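Local coordinates for cucumber peeling cupredoxin (Cucumis sativus, PDB 1JER), which binds a single copper ion and, as a stellacyanin of the phytocyanin family of blue copper proteins, probably serves in electron transfer, at residues Trp14-Ser19 and Asn45-His50; Phe32-Ser37 and Ile104-Ala109; Ser37-Phe42 and Pro75-Leu80; His86-Thr91 and Gln100-Asn105. One frame throughout, in Å; residues are numbered along the deposited sequence. Where two conformers were deposited one is given.

Interaction 1: residues Trp14-Ser19 and Asn45-His50; sequences WSVPSS and NAHNVH. With CU (copper (II) ion), chain B.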
loop_
_atom_site.group_PDB
_atom_site.type_symbol
_atom_site.label_atom_id
_atom_site.label_comp_id
_atom_site.label_asym_id
_atom_site.label_seq_id
_atom_site.Cartn_x
_atom_site.Cartn_y
_atom_site.Cartn_z
ATOM N N TRP A 14 -1.242 12.469 9.680
ATOM C CA TRP A 14 0.106 12.898 9.295
ATOM C C TRP A 14 0.077 14.424 9.063
ATOM O O TRP A 14 -0.560 14.862 8.109
ATOM C CB TRP A 14 0.399 12.219 7.953
ATOM C CG TRP A 14 1.770 12.335 7.384
ATOM C CD1 TRP A 14 1.998 12.682 6.053
ATOM C CD2 TRP A 14 3.051 12.081 7.944
ATOM N NE1 TRP A 14 3.355 12.676 5.814
ATOM C CE2 TRP A 14 4.027 12.313 6.941
ATOM C CE3 TRP A 14 3.505 11.702 9.223
ATOM C CZ2 TRP A 14 5.391 12.173 7.130
ATOM C CZ3 TRP A 14 4.889 11.561 9.406
ATOM C CH2 TRP A 14 5.819 11.790 8.392
ATOM N N SER A 15 0.674 15.175 9.966
ATOM C CA SER A 15 0.667 16.659 9.762
ATOM C C SER A 15 1.857 17.217 10.488
ATOM O O SER A 15 2.655 16.450 11.091
ATOM C CB SER A 15 -0.637 17.290 10.201
ATOM O OG SER A 15 -0.902 17.106 11.569
ATOM N N VAL A 16 2.064 18.520 10.459
ATOM C CA VAL A 16 3.189 19.051 11.250
ATOM C C VAL A 16 2.732 19.148 12.698
ATOM O O VAL A 16 1.750 19.808 13.023
ATOM C CB VAL A 16 3.485 20.510 10.745
ATOM C CG1 VAL A 16 4.606 21.094 11.580
ATOM C CG2 VAL A 16 3.907 20.384 9.276
ATOM N N PRO A 17 3.445 18.488 13.600
ATOM C CA PRO A 17 2.948 18.370 14.969
ATOM C C PRO A 17 3.279 19.614 15.812
ATOM O O PRO A 17 4.149 20.393 15.440
ATOM C CB PRO A 17 3.781 17.187 15.509
ATOM C CG PRO A 17 5.107 17.362 14.820
ATOM C CD PRO A 17 4.778 17.852 13.421
ATOM N N SER A 18 2.543 19.742 16.916
ATOM C CA SER A 18 2.800 20.868 17.852
ATOM C C SER A 18 4.075 20.585 18.626
ATOM O O SER A 18 4.906 21.466 18.866
ATOM C CB SER A 18 1.588 20.977 18.786
ATOM O OG SER A 18 0.514 20.211 18.216
ATOM N N SER A 19 4.311 19.307 18.949
ATOM C CA SER A 19 5.609 18.989 19.615
ATOM C C SER A 19 6.450 18.158 18.644
ATOM O O SER A 19 5.947 17.222 18.023
ATOM C CB SER A 19 5.345 18.116 20.850
ATOM O OG SER A 19 4.962 18.901 21.968
ATOM N N ASN A 45 -2.869 17.292 -1.238
ATOM C CA ASN A 45 -2.115 18.445 -1.626
ATOM C C ASN A 45 -1.392 19.189 -0.562
ATOM O O ASN A 45 -0.541 20.047 -0.919
ATOM C CB ASN A 45 -2.979 19.391 -2.487
ATOM C CG ASN A 45 -3.078 18.957 -3.935
ATOM O OD1 ASN A 45 -2.983 17.782 -4.288
ATOM N ND2 ASN A 45 -3.271 19.930 -4.838
ATOM N N ALA A 46 -1.590 18.941 0.737
ATOM C CA ALA A 46 -0.890 19.686 1.778
ATOM C C ALA A 46 0.426 19.036 2.211
ATOM O O ALA A 46 1.330 19.683 2.721
ATOM C CB ALA A 46 -1.788 19.778 3.028
ATOM N N HIS A 47 0.508 17.713 2.083
ATOM C CA HIS A 47 1.803 17.075 2.546
ATOM C C HIS A 47 2.105 15.956 1.548
ATOM O O HIS A 47 1.380 15.715 0.597
ATOM C CB HIS A 47 1.440 16.338 3.913
ATOM C CG HIS A 47 1.088 17.333 4.970
ATOM N ND1 HIS A 47 2.031 18.169 5.523
ATOM C CD2 HIS A 47 -0.119 17.672 5.524
ATOM C CE1 HIS A 47 1.433 18.968 6.418
ATOM N NE2 HIS A 47 0.147 18.679 6.438
ATOM N N ASN A 48 3.154 15.186 1.843
ATOM C CA ASN A 48 3.407 13.995 1.027
ATOM C C ASN A 48 4.141 12.995 1.946
ATOM O O ASN A 48 4.304 13.309 3.146
ATOM C CB ASN A 48 4.196 14.292 -0.223
ATOM C CG ASN A 48 5.523 14.974 0.051
ATOM O OD1 ASN A 48 5.993 15.795 -0.759
ATOM N ND2 ASN A 48 6.111 14.712 1.166
ATOM N N VAL A 49 4.471 11.848 1.385
ATOM C CA VAL A 49 5.182 10.831 2.161
ATOM C C VAL A 49 6.321 10.286 1.285
ATOM O O VAL A 49 6.069 9.831 0.184
ATOM C CB VAL A 49 4.259 9.631 2.485
ATOM C CG1 VAL A 49 5.119 8.650 3.343
ATOM C CG2 VAL A 49 3.070 10.102 3.321
ATOM N N HIS A 50 7.536 10.392 1.823
ATOM C CA HIS A 50 8.699 9.905 1.083
ATOM C C HIS A 50 9.568 9.072 1.992
ATOM O O HIS A 50 9.847 9.412 3.135
ATOM C CB HIS A 50 9.495 11.148 0.592
ATOM C CG HIS A 50 10.800 10.844 -0.045
ATOM N ND1 HIS A 50 10.941 10.186 -1.240
ATOM C CD2 HIS A 50 12.073 11.159 0.346
ATOM C CE1 HIS A 50 12.220 10.063 -1.551
ATOM N NE2 HIS A 50 12.926 10.646 -0.604
HETATM CU CU CU B . 3.971 18.122 5.243
#
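The imidazole of His47 and the indole of Trp14 carry this contact. Over one face of the imidazole lies Ser15, whose CA sits 4.3 Å from the centroid of the His47 ring and 26° off its normal, a CH-pi contact. Beside it, Val16 CG2 comes to 4.0 Å from His47 CE1, the two side chains crossing at about a right angle, and Trp14 O approaches His47 CD2 obliquely. At the edge of the indole, practically in its plane, is Asn48 O. Trp14 NE1 gives this carbonyl a hydrogen bond of 2.9 Å that is close to straight (170°), although from the carbonyl's side the donor stands above the C=O plane. Val49 CG2 packs obliquely on the indole, 3.9 Å from Trp14 CD1. CB of Trp14 points toward the 45-50 segment, CG stands anti to the backbone N (chi1 -173°), and the N-H bond then fixes how the ring is turned.

His47 binds the metal through ND1, at 2.0 Å, while its NE2 lies 3.9 Å from Ser15 CA. Trp14 O, Ser15 CA and Val16 CG2 thus meet the imidazole at CD2, NE2 and CE1, and the Trp14 bond anchors the residue that follows the ligand. Phe40 meets the same indole edge-to-face, tying the loop to strand 37-40. Cys90, His95 and Gln100 complete the coordination. A histidine ligand from the loop ahead of strand 50-52, joined by ligands from the loop between strands 84-89 and 101-107, is the arrangement of the mononuclear blue copper site of cupredoxins.

Interaction 2: residues Phe32-Ser37 and Ile104-Ala109; sequences FRVGDS and INVVAA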
loop_
_atom_site.group_PDB
_atom_site.type_symbol
_atom_site.label_atom_id
_atom_site.label_comp_id
_atom_site.label_asym_id
_atom_site.label_seq_id
_atom_site.Cartn_x
_atom_site.Cartn_y
_atom_site.Cartn_z
ATOM N N PHE A 32 6.148 -3.090 15.094
ATOM C CA PHE A 32 5.864 -3.171 13.642
ATOM C C PHE A 32 6.494 -4.465 13.094
ATOM O O PHE A 32 7.684 -4.653 13.323
ATOM C CB PHE A 32 6.584 -1.969 12.959
ATOM C CG PHE A 32 6.013 -0.640 13.461
ATOM C CD1 PHE A 32 4.796 -0.183 12.989
ATOM C CD2 PHE A 32 6.699 0.093 14.413
ATOM C CE1 PHE A 32 4.276 1.018 13.465
ATOM C CE2 PHE A 32 6.167 1.290 14.911
ATOM C CZ PHE A 32 4.951 1.747 14.433
ATOM N N ARG A 33 5.716 -5.267 12.401
ATOM C CA ARG A 33 6.266 -6.551 11.877
ATOM C C ARG A 33 6.182 -6.584 10.356
ATOM O O ARG A 33 5.259 -5.985 9.775
ATOM C CB ARG A 33 5.380 -7.689 12.405
ATOM C CG ARG A 33 5.437 -7.812 13.931
ATOM C CD ARG A 33 4.557 -8.991 14.382
ATOM N NE ARG A 33 4.568 -9.108 15.842
ATOM C CZ ARG A 33 5.543 -9.698 16.526
ATOM N NH1 ARG A 33 6.706 -10.006 15.938
ATOM N NH2 ARG A 33 5.384 -10.039 17.810
ATOM N N VAL A 34 7.105 -7.302 9.743
ATOM C CA VAL A 34 7.125 -7.427 8.268
ATOM C C VAL A 34 5.743 -7.869 7.836
ATOM O O VAL A 34 5.127 -8.694 8.501
ATOM C CB VAL A 34 8.159 -8.523 7.862
ATOM C CG1 VAL A 34 7.999 -8.864 6.399
ATOM C CG2 VAL A 34 9.570 -8.009 8.127
ATOM N N GLY A 35 5.187 -7.261 6.788
ATOM C CA GLY A 35 3.801 -7.623 6.425
ATOM C C GLY A 35 2.817 -6.562 6.860
ATOM O O GLY A 35 1.730 -6.401 6.307
ATOM N N ASP A 36 3.165 -5.805 7.918
ATOM C CA ASP A 36 2.175 -4.766 8.353
ATOM C C ASP A 36 2.309 -3.609 7.318
ATOM O O ASP A 36 3.227 -3.547 6.556
ATOM C CB ASP A 36 2.751 -4.145 9.680
ATOM C CG ASP A 36 2.476 -5.042 10.860
ATOM O OD1 ASP A 36 1.838 -6.099 10.685
ATOM O OD2 ASP A 36 2.920 -4.707 11.987
ATOM N N SER A 37 1.329 -2.683 7.462
ATOM C CA SER A 37 1.420 -1.501 6.562
ATOM C C SER A 37 1.250 -0.247 7.454
ATOM O O SER A 37 0.775 -0.331 8.570
ATOM C CB SER A 37 0.156 -1.566 5.626
ATOM O OG SER A 37 0.321 -2.650 4.707
ATOM N N ILE A 104 10.920 4.044 12.118
ATOM C CA ILE A 104 10.360 2.891 12.832
ATOM C C ILE A 104 11.264 1.670 12.619
ATOM O O ILE A 104 12.007 1.589 11.661
ATOM C CB ILE A 104 8.973 2.558 12.309
ATOM C CG1 ILE A 104 8.942 2.200 10.815
ATOM C CG2 ILE A 104 7.988 3.690 12.590
ATOM C CD1 ILE A 104 7.752 1.313 10.464
ATOM N N ASN A 105 11.161 0.747 13.590
ATOM C CA ASN A 105 12.001 -0.461 13.491
ATOM C C ASN A 105 11.061 -1.638 13.191
ATOM O O ASN A 105 10.115 -1.869 13.957
ATOM C CB ASN A 105 12.620 -0.689 14.902
ATOM C CG ASN A 105 13.471 -1.969 14.880
ATOM O OD1 ASN A 105 13.316 -2.828 15.764
ATOM N ND2 ASN A 105 14.333 -2.067 13.898
ATOM N N VAL A 106 11.286 -2.303 12.071
ATOM C CA VAL A 106 10.440 -3.411 11.661
ATOM C C VAL A 106 11.091 -4.750 12.054
ATOM O O VAL A 106 12.269 -4.967 11.746
ATOM C CB VAL A 106 10.251 -3.384 10.117
ATOM C CG1 VAL A 106 9.291 -4.488 9.684
ATOM C CG2 VAL A 106 9.570 -2.031 9.783
ATOM N N VAL A 107 10.322 -5.566 12.740
ATOM C CA VAL A 107 10.864 -6.907 13.139
ATOM C C VAL A 107 10.130 -7.997 12.413
ATOM O O VAL A 107 9.119 -7.853 11.707
ATOM C CB VAL A 107 10.747 -7.055 14.662
ATOM C CG1 VAL A 107 11.538 -5.967 15.375
ATOM C CG2 VAL A 107 9.276 -7.089 15.059
ATOM N N ALA A 108 10.643 -9.242 12.532
ATOM C CA ALA A 108 9.983 -10.330 11.786
ATOM C C ALA A 108 8.592 -10.611 12.276
ATOM O O ALA A 108 8.160 -10.198 13.348
ATOM C CB ALA A 108 10.847 -11.620 12.015
ATOM N N ALA A 109 7.831 -11.416 11.517
ATOM C CA ALA A 109 6.483 -11.756 11.978
ATOM C C ALA A 109 6.445 -13.059 12.726
ATOM O O ALA A 109 5.686 -13.238 13.697
ATOM C CB ALA A 109 5.487 -11.644 10.865
HETATM O O HOH W 1 8.909 -2.878 16.171
#
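Phe32, Arg33 and Val34 supply most of the buried surface on one side of this contact. Phe32 turns its ring over Ile104: the CD1 methyl of Ile104 stands 4.2 Å from the centroid of the Phe32 ring, 20° off the normal and shifted toward the rim, and Ile104 CG2 touches Phe32 CE2 at 3.8 Å on the same face. The two side chains cross at about a right angle. Asn105 O lies at the ring's edge, and one water bridges Phe32 N to that carbonyl.

The Arg33 chain is extended from CG to NE, and NH1 donates to Ala108 O at 3.0 Å; the acceptor lies in the guanidinium plane, but the bond is bent (142°). The backbone N of Arg33 is held separately, by a straight bond of 2.9 Å to Asp36 OD2 that meets the carboxylate from above its plane. OD2 also accepts from His6 NE2, and OD1 from Thr4 N, so this carboxylate links the turn to the N-terminal strand.

Val34 packs its CG2 at 3.9 Å from Val106 CG1. Its N donates to Val107 O at 2.9 Å, and Val107 N donates to Phe32 O at 2.9 Å, which pairs the weakly bonded strand 32-33 in parallel with strand 101-107, Arg33 opposite Val107. The chain then reverses in a type II beta turn from Arg33 to Asp36, with Gly35 at its third position. A short edge strand pairing in parallel with the last strand of the domain, then turning away toward the other sheet, fits the beta-sandwich of the cupredoxin fold.

Interaction 3: residues Ser37-Phe42 and Pro75-Leu80; sequences SLQFNF and PVIERL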
loop_
_atom_site.group_PDB
_atom_site.type_symbol
_atom_site.label_atom_id
_atom_site.label_comp_id
_atom_site.label_asym_id
_atom_site.label_seq_id
_atom_site.Cartn_x
_atom_site.Cartn_y
_atom_site.Cartn_z
ATOM N N SER A 37 1.329 -2.683 7.462
ATOM C CA SER A 37 1.420 -1.501 6.562
ATOM C C SER A 37 1.250 -0.247 7.454
ATOM O O SER A 37 0.775 -0.331 8.570
ATOM C CB SER A 37 0.156 -1.566 5.626
ATOM O OG SER A 37 0.321 -2.650 4.707
ATOM N N LEU A 38 1.643 0.886 6.867
ATOM C CA LEU A 38 1.533 2.174 7.600
ATOM C C LEU A 38 0.573 3.038 6.687
ATOM O O LEU A 38 0.866 3.117 5.517
ATOM C CB LEU A 38 2.879 2.907 7.478
ATOM C CG LEU A 38 4.014 2.472 8.364
ATOM C CD1 LEU A 38 5.175 3.455 8.268
ATOM C CD2 LEU A 38 3.533 2.325 9.817
ATOM N N GLN A 39 -0.456 3.538 7.322
ATOM C CA GLN A 39 -1.391 4.396 6.566
ATOM C C GLN A 39 -1.176 5.866 6.998
ATOM O O GLN A 39 -1.343 6.146 8.191
ATOM C CB GLN A 39 -2.834 4.005 6.866
ATOM C CG GLN A 39 -3.816 4.964 6.170
ATOM C CD GLN A 39 -5.198 4.372 6.066
ATOM O OE1 GLN A 39 -5.346 3.143 6.058
ATOM N NE2 GLN A 39 -6.203 5.231 5.980
ATOM N N PHE A 40 -0.874 6.715 6.036
ATOM C CA PHE A 40 -0.674 8.172 6.362
ATOM C C PHE A 40 -1.927 8.912 5.777
ATOM O O PHE A 40 -2.151 8.785 4.590
ATOM C CB PHE A 40 0.520 8.640 5.496
ATOM C CG PHE A 40 1.862 8.103 6.005
ATOM C CD1 PHE A 40 2.285 6.839 5.575
ATOM C CD2 PHE A 40 2.671 8.835 6.825
ATOM C CE1 PHE A 40 3.549 6.378 5.975
ATOM C CE2 PHE A 40 3.917 8.366 7.256
ATOM C CZ PHE A 40 4.320 7.098 6.836
ATOM N N ASN A 41 -2.658 9.555 6.663
ATOM C CA ASN A 41 -3.886 10.279 6.267
ATOM C C ASN A 41 -3.598 11.796 6.434
ATOM O O ASN A 41 -3.131 12.243 7.477
ATOM C CB ASN A 41 -5.001 9.959 7.303
ATOM C CG ASN A 41 -5.482 8.510 7.163
ATOM O OD1 ASN A 41 -5.560 7.947 6.114
ATOM N ND2 ASN A 41 -5.859 7.966 8.347
ATOM N N PHE A 42 -3.881 12.521 5.355
ATOM C CA PHE A 42 -3.636 14.002 5.477
ATOM C C PHE A 42 -4.521 14.662 4.406
ATOM O O PHE A 42 -4.953 14.005 3.456
ATOM C CB PHE A 42 -2.188 14.266 5.189
ATOM C CG PHE A 42 -1.598 13.632 3.965
ATOM C CD1 PHE A 42 -1.083 12.333 4.011
ATOM C CD2 PHE A 42 -1.534 14.313 2.753
ATOM C CE1 PHE A 42 -0.518 11.767 2.880
ATOM C CE2 PHE A 42 -0.985 13.755 1.627
ATOM C CZ PHE A 42 -0.476 12.453 1.670
ATOM N N PRO A 75 -5.320 8.603 1.227
ATOM C CA PRO A 75 -4.242 8.137 2.089
ATOM C C PRO A 75 -3.128 7.448 1.301
ATOM O O PRO A 75 -3.388 6.921 0.206
ATOM C CB PRO A 75 -4.955 6.994 2.903
ATOM C CG PRO A 75 -5.942 6.465 1.912
ATOM C CD PRO A 75 -6.495 7.702 1.211
ATOM N N VAL A 76 -1.940 7.492 1.879
ATOM C CA VAL A 76 -0.773 6.787 1.308
ATOM C C VAL A 76 -0.535 5.577 2.234
ATOM O O VAL A 76 -0.516 5.789 3.460
ATOM C CB VAL A 76 0.479 7.655 1.371
ATOM C CG1 VAL A 76 1.723 6.774 1.091
ATOM C CG2 VAL A 76 0.370 8.744 0.284
ATOM N N ILE A 77 -0.529 4.396 1.665
ATOM C CA ILE A 77 -0.373 3.193 2.589
ATOM C C ILE A 77 0.903 2.493 2.161
ATOM O O ILE A 77 1.063 2.143 0.984
ATOM C CB ILE A 77 -1.596 2.257 2.436
ATOM C CG1 ILE A 77 -2.880 2.916 3.041
ATOM C CG2 ILE A 77 -1.339 0.986 3.317
ATOM C CD1 ILE A 77 -4.112 2.703 2.216
ATOM N N GLU A 78 1.872 2.393 3.073
ATOM C CA GLU A 78 3.176 1.815 2.695
ATOM C C GLU A 78 3.307 0.437 3.367
ATOM O O GLU A 78 3.023 0.329 4.537
ATOM C CB GLU A 78 4.299 2.725 3.294
ATOM C CG GLU A 78 4.315 4.093 2.550
ATOM C CD GLU A 78 5.061 3.992 1.233
ATOM O OE1 GLU A 78 5.892 3.068 1.077
ATOM O OE2 GLU A 78 4.864 4.873 0.357
ATOM N N ARG A 79 3.743 -0.540 2.585
ATOM C CA ARG A 79 3.921 -1.885 3.126
ATOM C C ARG A 79 5.300 -1.996 3.769
ATOM O O ARG A 79 6.284 -1.505 3.237
ATOM C CB ARG A 79 3.797 -2.985 2.040
ATOM C CG ARG A 79 3.420 -4.333 2.709
ATOM C CD ARG A 79 3.024 -5.406 1.702
ATOM N NE ARG A 79 1.824 -6.155 2.173
ATOM C CZ ARG A 79 1.891 -7.295 2.838
ATOM N NH1 ARG A 79 2.940 -8.099 2.661
ATOM N NH2 ARG A 79 0.916 -7.681 3.679
ATOM N N LEU A 80 5.338 -2.695 4.911
ATOM C CA LEU A 80 6.684 -2.857 5.556
ATOM C C LEU A 80 7.164 -4.285 5.168
ATOM O O LEU A 80 6.717 -5.261 5.722
ATOM C CB LEU A 80 6.474 -2.731 7.065
ATOM C CG LEU A 80 5.863 -1.366 7.489
ATOM C CD1 LEU A 80 5.624 -1.298 8.976
ATOM C CD2 LEU A 80 6.737 -0.225 7.027
HETATM O O HOH W 2 0.246 -3.971 1.990
#
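Strands 37-40 and 76-79 run antiparallel, their axes 4.5 Å apart at closest approach and 163° between directions, with Leu38-Glu78 and Phe40-Val76 as hydrogen-bonded pairs and Ser37-Arg79 and Gln39-Ile77 as non-hydrogen-bonded pairs. Both hydrogen-bonded pairs are doubly linked, the bond from Phe40 N to Val76 O being the straightest at 177°.

On the face with Leu38 and Phe40, side chains are mostly apolar. Leu38 CG lies 4.1 Å from Leu80 CD2, the two leucines crossing at about a right angle. Phe40 lays its CB against that of Val76, and Val76 O sits at the edge of its ring, in plane. Glu78 sets CG near Phe40 CE1 while its carboxylate turns away. Val76 CG2 meets the edge of the Phe42 ring, 4.0 Å from CZ. Phe42 CG stands between the backbone N and the carbonyl carbon (chi1 48°); the ring also touches the copper ligand His47. This face looks into the core of the cupredoxin beta-sandwich, where Leu38 and Phe40 reach Leu102 of the facing sheet.

The other face, with Ser37, Gln39, Ile77 and Arg79, is mixed. Gln39 extends side by side with Ile77 and Pro75, its CG 3.9 Å from Ile77 CG1. Its NE2 donates to a lone pair of Asn41 OD1 at 2.8 Å, in the planes of both amides, fixing the Gln39 amide; Pro75 CB lies 3.4 Å from that oxygen. A water joins Ser37 OG to Arg79 NE. Arg79 NH1 forms a salt bridge with Glu71 and a hydrogen bond with Thr73 of the second subunit, and NH2 bonds to Pro75 O of that subunit.

Interaction 4: residues His86-Thr91 and Gln100-Asn105; sequences HYFVCT and QKLSIN. With CU (copper (II) ion), chain B.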
loop_
_atom_site.group_PDB
_atom_site.type_symbol
_atom_site.label_atom_id
_atom_site.label_comp_id
_atom_site.label_asym_id
_atom_site.label_seq_id
_atom_site.Cartn_x
_atom_site.Cartn_y
_atom_site.Cartn_z
ATOM N N HIS A 86 13.296 2.054 9.180
ATOM C CA HIS A 86 12.695 2.702 7.997
ATOM C C HIS A 86 12.451 4.174 8.392
ATOM O O HIS A 86 12.152 4.472 9.535
ATOM C CB HIS A 86 11.423 2.041 7.570
ATOM C CG HIS A 86 11.608 0.690 6.940
ATOM N ND1 HIS A 86 11.885 -0.429 7.683
ATOM C CD2 HIS A 86 11.569 0.288 5.656
ATOM C CE1 HIS A 86 12.007 -1.472 6.877
ATOM N NE2 HIS A 86 11.815 -1.074 5.649
ATOM N N TYR A 87 12.632 5.041 7.412
ATOM C CA TYR A 87 12.561 6.494 7.709
ATOM C C TYR A 87 11.592 7.126 6.697
ATOM O O TYR A 87 11.784 6.981 5.483
ATOM C CB TYR A 87 13.988 7.045 7.319
ATOM C CG TYR A 87 15.041 6.442 8.240
ATOM C CD1 TYR A 87 15.049 6.750 9.585
ATOM C CD2 TYR A 87 15.959 5.533 7.742
ATOM C CE1 TYR A 87 15.998 6.191 10.443
ATOM C CE2 TYR A 87 16.917 4.975 8.588
ATOM C CZ TYR A 87 16.917 5.318 9.916
ATOM O OH TYR A 87 17.859 4.747 10.763
ATOM N N PHE A 88 10.617 7.865 7.190
ATOM C CA PHE A 88 9.664 8.496 6.213
ATOM C C PHE A 88 9.583 9.987 6.588
ATOM O O PHE A 88 9.577 10.336 7.770
ATOM C CB PHE A 88 8.278 7.900 6.438
ATOM C CG PHE A 88 8.206 6.408 6.149
ATOM C CD1 PHE A 88 7.970 5.960 4.873
ATOM C CD2 PHE A 88 8.404 5.508 7.215
ATOM C CE1 PHE A 88 7.947 4.594 4.590
ATOM C CE2 PHE A 88 8.400 4.156 6.908
ATOM C CZ PHE A 88 8.140 3.715 5.640
ATOM N N VAL A 89 9.430 10.824 5.559
ATOM C CA VAL A 89 9.324 12.259 5.900
ATOM C C VAL A 89 8.292 12.881 4.936
ATOM O O VAL A 89 7.912 12.280 3.955
ATOM C CB VAL A 89 10.665 12.976 5.616
ATOM C CG1 VAL A 89 11.769 12.400 6.510
ATOM C CG2 VAL A 89 11.064 12.780 4.156
ATOM N N CYS A 90 7.944 14.108 5.278
ATOM C CA CYS A 90 7.170 14.939 4.344
ATOM C C CYS A 90 8.194 15.952 3.763
ATOM O O CYS A 90 8.968 16.525 4.544
ATOM C CB CYS A 90 6.141 15.774 5.173
ATOM S SG CYS A 90 5.279 16.906 3.996
ATOM N N THR A 91 8.248 16.061 2.449
ATOM C CA THR A 91 9.283 16.893 1.821
ATOM C C THR A 91 8.760 18.276 1.488
ATOM O O THR A 91 9.435 19.070 0.847
ATOM C CB THR A 91 9.864 16.248 0.561
ATOM O OG1 THR A 91 8.882 16.128 -0.449
ATOM C CG2 THR A 91 10.388 14.838 0.847
ATOM N N GLN A 100 7.808 16.657 11.100
ATOM C CA GLN A 100 6.941 15.734 10.359
ATOM C C GLN A 100 7.854 14.683 9.695
ATOM O O GLN A 100 8.141 14.729 8.510
ATOM C CB GLN A 100 6.081 16.395 9.302
ATOM C CG GLN A 100 5.025 15.499 8.712
ATOM C CD GLN A 100 4.092 16.199 7.742
ATOM O OE1 GLN A 100 4.398 17.291 7.245
ATOM N NE2 GLN A 100 2.937 15.613 7.494
ATOM N N LYS A 101 8.286 13.758 10.544
ATOM C CA LYS A 101 9.195 12.679 10.037
ATOM C C LYS A 101 9.016 11.513 11.049
ATOM O O LYS A 101 8.595 11.740 12.189
ATOM C CB LYS A 101 10.643 13.211 10.150
ATOM C CG LYS A 101 11.014 13.616 11.569
ATOM C CD LYS A 101 12.233 14.523 11.588
ATOM C CE LYS A 101 13.378 13.979 10.765
ATOM N NZ LYS A 101 14.666 14.741 11.052
ATOM N N LEU A 102 9.224 10.309 10.561
ATOM C CA LEU A 102 8.890 9.123 11.406
ATOM C C LEU A 102 9.949 8.048 11.111
ATOM O O LEU A 102 10.313 7.802 9.989
ATOM C CB LEU A 102 7.513 8.626 10.868
ATOM C CG LEU A 102 7.149 7.208 11.394
ATOM C CD1 LEU A 102 6.596 7.334 12.806
ATOM C CD2 LEU A 102 6.057 6.618 10.476
ATOM N N SER A 103 10.521 7.492 12.182
ATOM C CA SER A 103 11.475 6.390 11.985
ATOM C C SER A 103 10.948 5.202 12.791
ATOM O O SER A 103 10.518 5.341 13.930
ATOM C CB SER A 103 12.872 6.767 12.493
ATOM O OG SER A 103 12.853 6.979 13.847
ATOM N N ILE A 104 10.920 4.044 12.118
ATOM C CA ILE A 104 10.360 2.891 12.832
ATOM C C ILE A 104 11.264 1.670 12.619
ATOM O O ILE A 104 12.007 1.589 11.661
ATOM C CB ILE A 104 8.973 2.558 12.309
ATOM C CG1 ILE A 104 8.942 2.200 10.815
ATOM C CG2 ILE A 104 7.988 3.690 12.590
ATOM C CD1 ILE A 104 7.752 1.313 10.464
ATOM N N ASN A 105 11.161 0.747 13.590
ATOM C CA ASN A 105 12.001 -0.461 13.491
ATOM C C ASN A 105 11.061 -1.638 13.191
ATOM O O ASN A 105 10.115 -1.869 13.957
ATOM C CB ASN A 105 12.620 -0.689 14.902
ATOM C CG ASN A 105 13.471 -1.969 14.880
ATOM O OD1 ASN A 105 13.316 -2.828 15.764
ATOM N ND2 ASN A 105 14.333 -2.067 13.898
HETATM CU CU CU B . 3.971 18.122 5.243
#
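Cys90 and Gln100 face each other at the copper: Cys90 SG binds the ion at 2.2 Å and Gln100 OE1 also at 2.2 Å. Gln100 OE1 lies 3.1 Å from Cys90 CB, a close approach that goes with both residues binding one ion. Gln100 gets there fully extended, its CG anti to the backbone N (chi1 -170°). Between the same two residues, Cys90 N donates a longer bond of 3.3 Å to Gln100 O, closing the hairpin pairing just short of the metal.

Behind this the backbone polar groups are satisfied strand to strand. His86 N and Ile104 N donate to each other's carbonyl oxygens, and Phe88 pairs likewise with Leu102, whose N reaches Phe88 O at 2.8 Å. Val89 N bonds to His50 O, and Tyr87 has a backbone bond with Met52, both of strand 50-52.

Side-chain polar ends find partners outside the pair. His86 ND1 donates to Gly84 O, and Lys101 NZ bonds to Phe58 O while lying against the Phe58 ring as a cation-pi contact. Apolar contacts fill the rest: Phe88 CD2 lies 4.2 Å from Leu102 CD2, side by side, and Tyr87 CD1 is 3.6 Å from Ser103 CB.

With His47 and His95, Cys90 and Gln100 complete the type 1 copper centre, glutamine standing where many cupredoxins have methionine, the mark of a stellacyanin.

Overall arrangement
From the N terminus, the chain first passes residues 14-19, which interaction 1 joins to 45-50, closing a loop that holds helix 22-28 and strands 32-33 and 37-40. Residues 32-37 open the widest loop, closed at 104-109 by interaction 2; it crosses interaction 1 and encloses interaction 3, whose 37-42 segment shares Ser37 with it and returns at 75-80. Interaction 3 also crosses interaction 1. Interaction 4, a local hairpin, follows interactions 1 and 3 in series and ends on the same stretch as interaction 2, sharing Ile104 and Asn105. Interactions 2 and 4 build one sheet and interaction 3 the other; Leu38 packs on Phe88 between them, and interactions 1 and 4 meet at the copper.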